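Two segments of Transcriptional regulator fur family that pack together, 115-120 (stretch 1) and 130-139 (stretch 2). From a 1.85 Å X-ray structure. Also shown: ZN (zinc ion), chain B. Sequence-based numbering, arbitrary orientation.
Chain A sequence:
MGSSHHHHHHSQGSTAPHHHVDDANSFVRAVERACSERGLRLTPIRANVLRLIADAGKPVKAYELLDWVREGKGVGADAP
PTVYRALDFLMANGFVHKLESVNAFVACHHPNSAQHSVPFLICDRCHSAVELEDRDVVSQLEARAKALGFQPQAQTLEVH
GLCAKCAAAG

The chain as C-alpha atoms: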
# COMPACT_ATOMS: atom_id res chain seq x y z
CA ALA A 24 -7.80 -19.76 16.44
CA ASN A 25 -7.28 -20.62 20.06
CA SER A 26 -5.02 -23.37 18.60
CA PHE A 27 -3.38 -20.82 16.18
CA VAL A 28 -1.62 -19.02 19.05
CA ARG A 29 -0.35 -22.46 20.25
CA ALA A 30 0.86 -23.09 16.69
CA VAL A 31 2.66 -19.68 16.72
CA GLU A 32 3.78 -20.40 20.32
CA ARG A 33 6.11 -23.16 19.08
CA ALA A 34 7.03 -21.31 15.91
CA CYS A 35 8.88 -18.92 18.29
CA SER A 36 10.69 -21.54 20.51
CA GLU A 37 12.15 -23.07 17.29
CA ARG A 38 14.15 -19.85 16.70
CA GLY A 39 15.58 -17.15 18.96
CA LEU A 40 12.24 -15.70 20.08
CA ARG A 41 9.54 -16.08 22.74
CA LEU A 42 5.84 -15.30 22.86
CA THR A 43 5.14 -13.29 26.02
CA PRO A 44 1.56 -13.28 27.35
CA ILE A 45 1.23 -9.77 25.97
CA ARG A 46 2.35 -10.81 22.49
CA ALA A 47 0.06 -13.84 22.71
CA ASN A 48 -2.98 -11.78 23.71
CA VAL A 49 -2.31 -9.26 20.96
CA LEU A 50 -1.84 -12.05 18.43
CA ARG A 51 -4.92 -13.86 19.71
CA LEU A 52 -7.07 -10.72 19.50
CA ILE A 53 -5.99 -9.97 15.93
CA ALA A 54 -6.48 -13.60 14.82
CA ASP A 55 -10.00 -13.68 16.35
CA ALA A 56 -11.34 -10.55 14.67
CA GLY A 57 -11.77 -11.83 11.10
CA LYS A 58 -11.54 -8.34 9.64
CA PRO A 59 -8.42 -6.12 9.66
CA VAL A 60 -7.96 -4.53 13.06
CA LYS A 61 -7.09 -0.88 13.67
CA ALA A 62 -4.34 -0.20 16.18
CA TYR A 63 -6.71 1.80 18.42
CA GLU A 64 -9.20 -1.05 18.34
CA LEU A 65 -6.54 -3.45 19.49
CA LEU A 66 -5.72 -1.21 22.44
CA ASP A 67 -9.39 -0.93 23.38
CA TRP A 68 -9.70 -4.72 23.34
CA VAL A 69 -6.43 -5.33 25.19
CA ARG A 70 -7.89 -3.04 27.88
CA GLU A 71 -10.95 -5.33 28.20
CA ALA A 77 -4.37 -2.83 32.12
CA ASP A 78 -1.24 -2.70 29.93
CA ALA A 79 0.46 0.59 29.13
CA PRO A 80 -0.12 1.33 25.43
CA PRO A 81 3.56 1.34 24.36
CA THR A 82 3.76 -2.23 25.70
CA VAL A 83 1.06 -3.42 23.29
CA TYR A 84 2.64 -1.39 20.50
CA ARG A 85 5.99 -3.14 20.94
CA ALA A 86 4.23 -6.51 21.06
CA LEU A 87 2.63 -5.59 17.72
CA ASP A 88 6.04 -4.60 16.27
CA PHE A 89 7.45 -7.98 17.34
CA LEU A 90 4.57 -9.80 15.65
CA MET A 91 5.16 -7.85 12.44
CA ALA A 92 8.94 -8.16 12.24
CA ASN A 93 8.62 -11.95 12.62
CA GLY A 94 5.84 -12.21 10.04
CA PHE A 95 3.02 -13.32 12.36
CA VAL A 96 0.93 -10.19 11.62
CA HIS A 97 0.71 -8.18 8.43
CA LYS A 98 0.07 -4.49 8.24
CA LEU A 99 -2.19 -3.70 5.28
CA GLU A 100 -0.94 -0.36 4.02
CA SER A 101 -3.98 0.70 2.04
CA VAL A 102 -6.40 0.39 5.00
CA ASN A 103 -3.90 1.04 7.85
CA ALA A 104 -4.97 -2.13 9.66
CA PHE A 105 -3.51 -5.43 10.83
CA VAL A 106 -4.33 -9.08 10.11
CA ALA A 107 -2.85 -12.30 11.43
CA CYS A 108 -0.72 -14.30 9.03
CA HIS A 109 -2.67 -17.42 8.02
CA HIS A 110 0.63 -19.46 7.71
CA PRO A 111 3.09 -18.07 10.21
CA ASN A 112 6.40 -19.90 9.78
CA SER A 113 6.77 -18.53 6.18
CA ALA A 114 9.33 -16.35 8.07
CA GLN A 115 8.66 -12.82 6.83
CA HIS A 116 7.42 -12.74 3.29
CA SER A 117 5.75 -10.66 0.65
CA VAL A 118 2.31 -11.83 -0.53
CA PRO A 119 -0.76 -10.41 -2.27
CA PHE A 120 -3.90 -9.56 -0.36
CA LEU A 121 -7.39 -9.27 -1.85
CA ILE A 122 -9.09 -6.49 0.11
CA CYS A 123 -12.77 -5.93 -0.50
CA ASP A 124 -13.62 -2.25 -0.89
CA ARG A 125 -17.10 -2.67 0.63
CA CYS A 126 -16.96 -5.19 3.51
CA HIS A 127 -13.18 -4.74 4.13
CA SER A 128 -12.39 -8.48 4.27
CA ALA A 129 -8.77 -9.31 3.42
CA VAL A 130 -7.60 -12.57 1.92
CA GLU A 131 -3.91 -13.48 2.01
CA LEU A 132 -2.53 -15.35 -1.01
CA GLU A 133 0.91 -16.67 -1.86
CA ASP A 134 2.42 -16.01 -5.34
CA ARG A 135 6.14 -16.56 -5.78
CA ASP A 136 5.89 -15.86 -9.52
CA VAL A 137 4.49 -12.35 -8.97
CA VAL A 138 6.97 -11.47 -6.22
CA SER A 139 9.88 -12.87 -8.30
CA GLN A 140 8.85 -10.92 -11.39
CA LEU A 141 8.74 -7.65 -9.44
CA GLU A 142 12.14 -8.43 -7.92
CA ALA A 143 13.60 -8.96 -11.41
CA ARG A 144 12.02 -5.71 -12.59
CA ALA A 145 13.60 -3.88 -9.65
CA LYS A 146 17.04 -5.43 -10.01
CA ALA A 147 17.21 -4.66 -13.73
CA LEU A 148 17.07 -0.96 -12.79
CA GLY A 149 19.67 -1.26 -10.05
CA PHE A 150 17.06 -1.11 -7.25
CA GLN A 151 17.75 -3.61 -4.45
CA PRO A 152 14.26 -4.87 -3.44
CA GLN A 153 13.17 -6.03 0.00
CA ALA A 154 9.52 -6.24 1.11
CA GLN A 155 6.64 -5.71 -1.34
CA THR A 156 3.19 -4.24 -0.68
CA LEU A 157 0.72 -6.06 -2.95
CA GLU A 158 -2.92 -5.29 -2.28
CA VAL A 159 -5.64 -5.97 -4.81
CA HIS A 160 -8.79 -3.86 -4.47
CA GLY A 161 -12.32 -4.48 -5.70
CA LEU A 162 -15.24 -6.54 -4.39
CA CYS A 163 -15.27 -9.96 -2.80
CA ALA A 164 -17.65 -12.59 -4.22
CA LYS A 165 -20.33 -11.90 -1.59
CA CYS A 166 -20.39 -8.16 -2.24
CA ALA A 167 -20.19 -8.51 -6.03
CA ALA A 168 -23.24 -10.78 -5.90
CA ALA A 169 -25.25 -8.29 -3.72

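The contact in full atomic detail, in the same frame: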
# COMPACT_ATOMS: atom_id res chain seq x y z
N GLN A 115 9.33 -14.02 7.33
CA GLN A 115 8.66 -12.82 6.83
C GLN A 115 8.71 -12.91 5.32
O GLN A 115 9.65 -13.48 4.75
CB GLN A 115 9.30 -11.52 7.33
CG GLN A 115 10.59 -11.08 6.63
CD GLN A 115 11.42 -10.09 7.47
OE1 GLN A 115 12.40 -10.46 8.12
NE2 GLN A 115 11.00 -8.81 7.47
N HIS A 116 7.68 -12.39 4.68
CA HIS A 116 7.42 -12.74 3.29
C HIS A 116 6.55 -11.66 2.71
O HIS A 116 5.79 -11.00 3.41
CB HIS A 116 6.69 -14.08 3.19
CG HIS A 116 5.43 -14.12 4.00
ND1 HIS A 116 5.43 -14.19 5.37
CD2 HIS A 116 4.13 -14.08 3.63
CE1 HIS A 116 4.19 -14.23 5.81
NE2 HIS A 116 3.38 -14.16 4.78
N SER A 117 6.58 -11.59 1.40
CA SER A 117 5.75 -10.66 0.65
C SER A 117 4.70 -11.49 -0.08
O SER A 117 5.04 -12.52 -0.68
CB SER A 117 6.62 -9.86 -0.32
OG SER A 117 7.36 -8.97 0.50
N VAL A 118 3.43 -11.07 0.06
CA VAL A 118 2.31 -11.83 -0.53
C VAL A 118 1.19 -10.88 -0.92
O VAL A 118 0.99 -9.87 -0.26
CB VAL A 118 1.73 -12.89 0.42
CG1 VAL A 118 2.70 -14.03 0.63
CG2 VAL A 118 1.23 -12.22 1.74
N PRO A 119 0.44 -11.19 -1.96
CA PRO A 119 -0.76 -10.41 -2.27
C PRO A 119 -1.86 -10.64 -1.24
O PRO A 119 -2.04 -11.73 -0.70
CB PRO A 119 -1.20 -10.97 -3.64
CG PRO A 119 0.06 -11.72 -4.17
CD PRO A 119 0.68 -12.26 -2.93
N PHE A 120 -2.64 -9.60 -1.09
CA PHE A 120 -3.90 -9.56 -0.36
C PHE A 120 -4.99 -9.08 -1.28
O PHE A 120 -4.77 -8.11 -2.02
CB PHE A 120 -3.80 -8.57 0.83
CG PHE A 120 -2.96 -9.09 1.91
CD1 PHE A 120 -1.60 -8.84 1.90
CD2 PHE A 120 -3.50 -9.87 2.91
CE1 PHE A 120 -0.79 -9.37 2.87
CE2 PHE A 120 -2.68 -10.40 3.88
CZ PHE A 120 -1.35 -10.15 3.86
N VAL A 130 -8.00 -11.18 2.13
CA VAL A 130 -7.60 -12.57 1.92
C VAL A 130 -6.13 -12.56 1.54
O VAL A 130 -5.75 -11.87 0.58
CB VAL A 130 -8.44 -13.26 0.83
CG1 VAL A 130 -7.89 -14.72 0.61
CG2 VAL A 130 -9.91 -13.32 1.23
N GLU A 131 -5.35 -13.41 2.21
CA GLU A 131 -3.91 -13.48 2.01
C GLU A 131 -3.61 -14.62 1.05
O GLU A 131 -3.94 -15.75 1.34
CB GLU A 131 -3.19 -13.76 3.32
CG GLU A 131 -1.66 -13.82 3.10
CD GLU A 131 -0.87 -14.04 4.39
OE1 GLU A 131 -1.46 -13.96 5.49
OE2 GLU A 131 0.37 -14.25 4.31
N LEU A 132 -2.94 -14.32 -0.06
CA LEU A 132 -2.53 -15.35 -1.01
C LEU A 132 -1.04 -15.62 -0.84
O LEU A 132 -0.35 -15.02 -0.01
CB LEU A 132 -2.87 -14.90 -2.44
CG LEU A 132 -4.33 -14.46 -2.70
CD1 LEU A 132 -4.56 -14.24 -4.19
CD2 LEU A 132 -5.31 -15.52 -2.17
N GLU A 133 -0.53 -16.53 -1.64
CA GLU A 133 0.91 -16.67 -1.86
C GLU A 133 1.30 -16.88 -3.32
O GLU A 133 0.95 -17.92 -3.89
CB GLU A 133 1.47 -17.92 -1.19
CG GLU A 133 3.00 -18.09 -1.31
CD GLU A 133 3.40 -18.88 -2.57
OE1 GLU A 133 2.45 -19.34 -3.29
OE2 GLU A 133 4.63 -19.10 -2.83
N ASP A 134 1.99 -15.89 -3.93
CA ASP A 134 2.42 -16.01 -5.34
C ASP A 134 3.93 -15.73 -5.33
O ASP A 134 4.34 -14.61 -5.02
CB ASP A 134 1.59 -14.99 -6.10
CG ASP A 134 1.46 -15.36 -7.58
OD1 ASP A 134 2.50 -15.60 -8.25
OD2 ASP A 134 0.30 -15.48 -8.07
N ARG A 135 4.70 -16.73 -5.73
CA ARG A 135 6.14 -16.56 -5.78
C ARG A 135 6.44 -16.06 -7.18
O ARG A 135 7.43 -15.36 -7.38
CB ARG A 135 6.88 -17.86 -5.51
CG ARG A 135 8.38 -17.65 -5.56
CD ARG A 135 9.17 -18.93 -5.45
NE ARG A 135 8.94 -19.83 -6.56
CZ ARG A 135 9.87 -20.66 -7.03
NH1 ARG A 135 11.08 -20.67 -6.48
NH2 ARG A 135 9.59 -21.47 -8.05
N ASP A 136 5.62 -16.39 -8.18
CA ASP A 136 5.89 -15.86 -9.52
C ASP A 136 5.76 -14.33 -9.55
O ASP A 136 6.60 -13.63 -10.13
CB ASP A 136 4.94 -16.48 -10.55
CG ASP A 136 5.29 -17.97 -10.91
OD1 ASP A 136 6.38 -18.48 -10.54
OD2 ASP A 136 4.46 -18.63 -11.57
N VAL A 137 4.70 -13.80 -8.98
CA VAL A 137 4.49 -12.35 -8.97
C VAL A 137 5.60 -11.65 -8.22
O VAL A 137 6.12 -10.61 -8.67
CB VAL A 137 3.11 -11.99 -8.39
CG1 VAL A 137 3.07 -10.47 -7.99
CG2 VAL A 137 2.02 -12.30 -9.41
N VAL A 138 5.97 -12.17 -7.03
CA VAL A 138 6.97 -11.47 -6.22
C VAL A 138 8.33 -11.53 -6.92
O VAL A 138 9.06 -10.53 -6.98
CB VAL A 138 6.98 -12.09 -4.80
CG1 VAL A 138 8.35 -11.88 -4.05
CG2 VAL A 138 5.78 -11.59 -4.02
N SER A 139 8.64 -12.68 -7.55
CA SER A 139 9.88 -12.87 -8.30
C SER A 139 9.97 -11.96 -9.52
O SER A 139 11.05 -11.44 -9.84
CB SER A 139 9.98 -14.33 -8.80
OG SER A 139 10.40 -15.18 -7.76
ZN ZN B . 1.49 -14.15 6.00
O HOH W 1 4.00 -14.57 -2.40

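Stretch 2 enters the contact as a strand. The CA-to-CB bond of Val130 points away from stretch 1, and its backbone makes the contact. Val130 O lies 3.1 Å from Phe120 CA, a CA-H...O contact. Glu131 pairs with Phe120 in an antiparallel, non-hydrogen-bonded bridge, and the two side chains share one face of the sheet. There Glu131 CB sits 3.4 Å from Phe120 CE2. The extended Glu131 side chain then reaches the zinc ion. Glu131 OE2 binds ZN at 2.0 Å and His116 NE2 binds ZN at 2.2 Å; two further ligand atoms come from elsewhere in the structure. The 3.0 Å between His116 NE2 and Glu131 OE2 reflects this shared metal and is not a hydrogen bond.

Leu132 N donates to Pro119 O at 2.8 Å. At 171° the bond is nearly straight. Leu132 O packs tightly on Val118, 3.0 Å from Val118 CB. The CA-to-CB bond of Glu133 points away from stretch 1. Its closest atom to Val118 is Glu133 CA, 4.0 Å from Val118 CG1.

Asp134 caps the following helix: its OD1 accepts from Val137 N at 2.9 Å. Water 1 links the stretches, donating to Ser117 O at 2.9 Å and weakly to Asp134 O at 2.6 Å. Within the helix, the CA-to-CB bond of Val138 points toward stretch 1, and its CG2 lies 3.5 Å from Ser117 O.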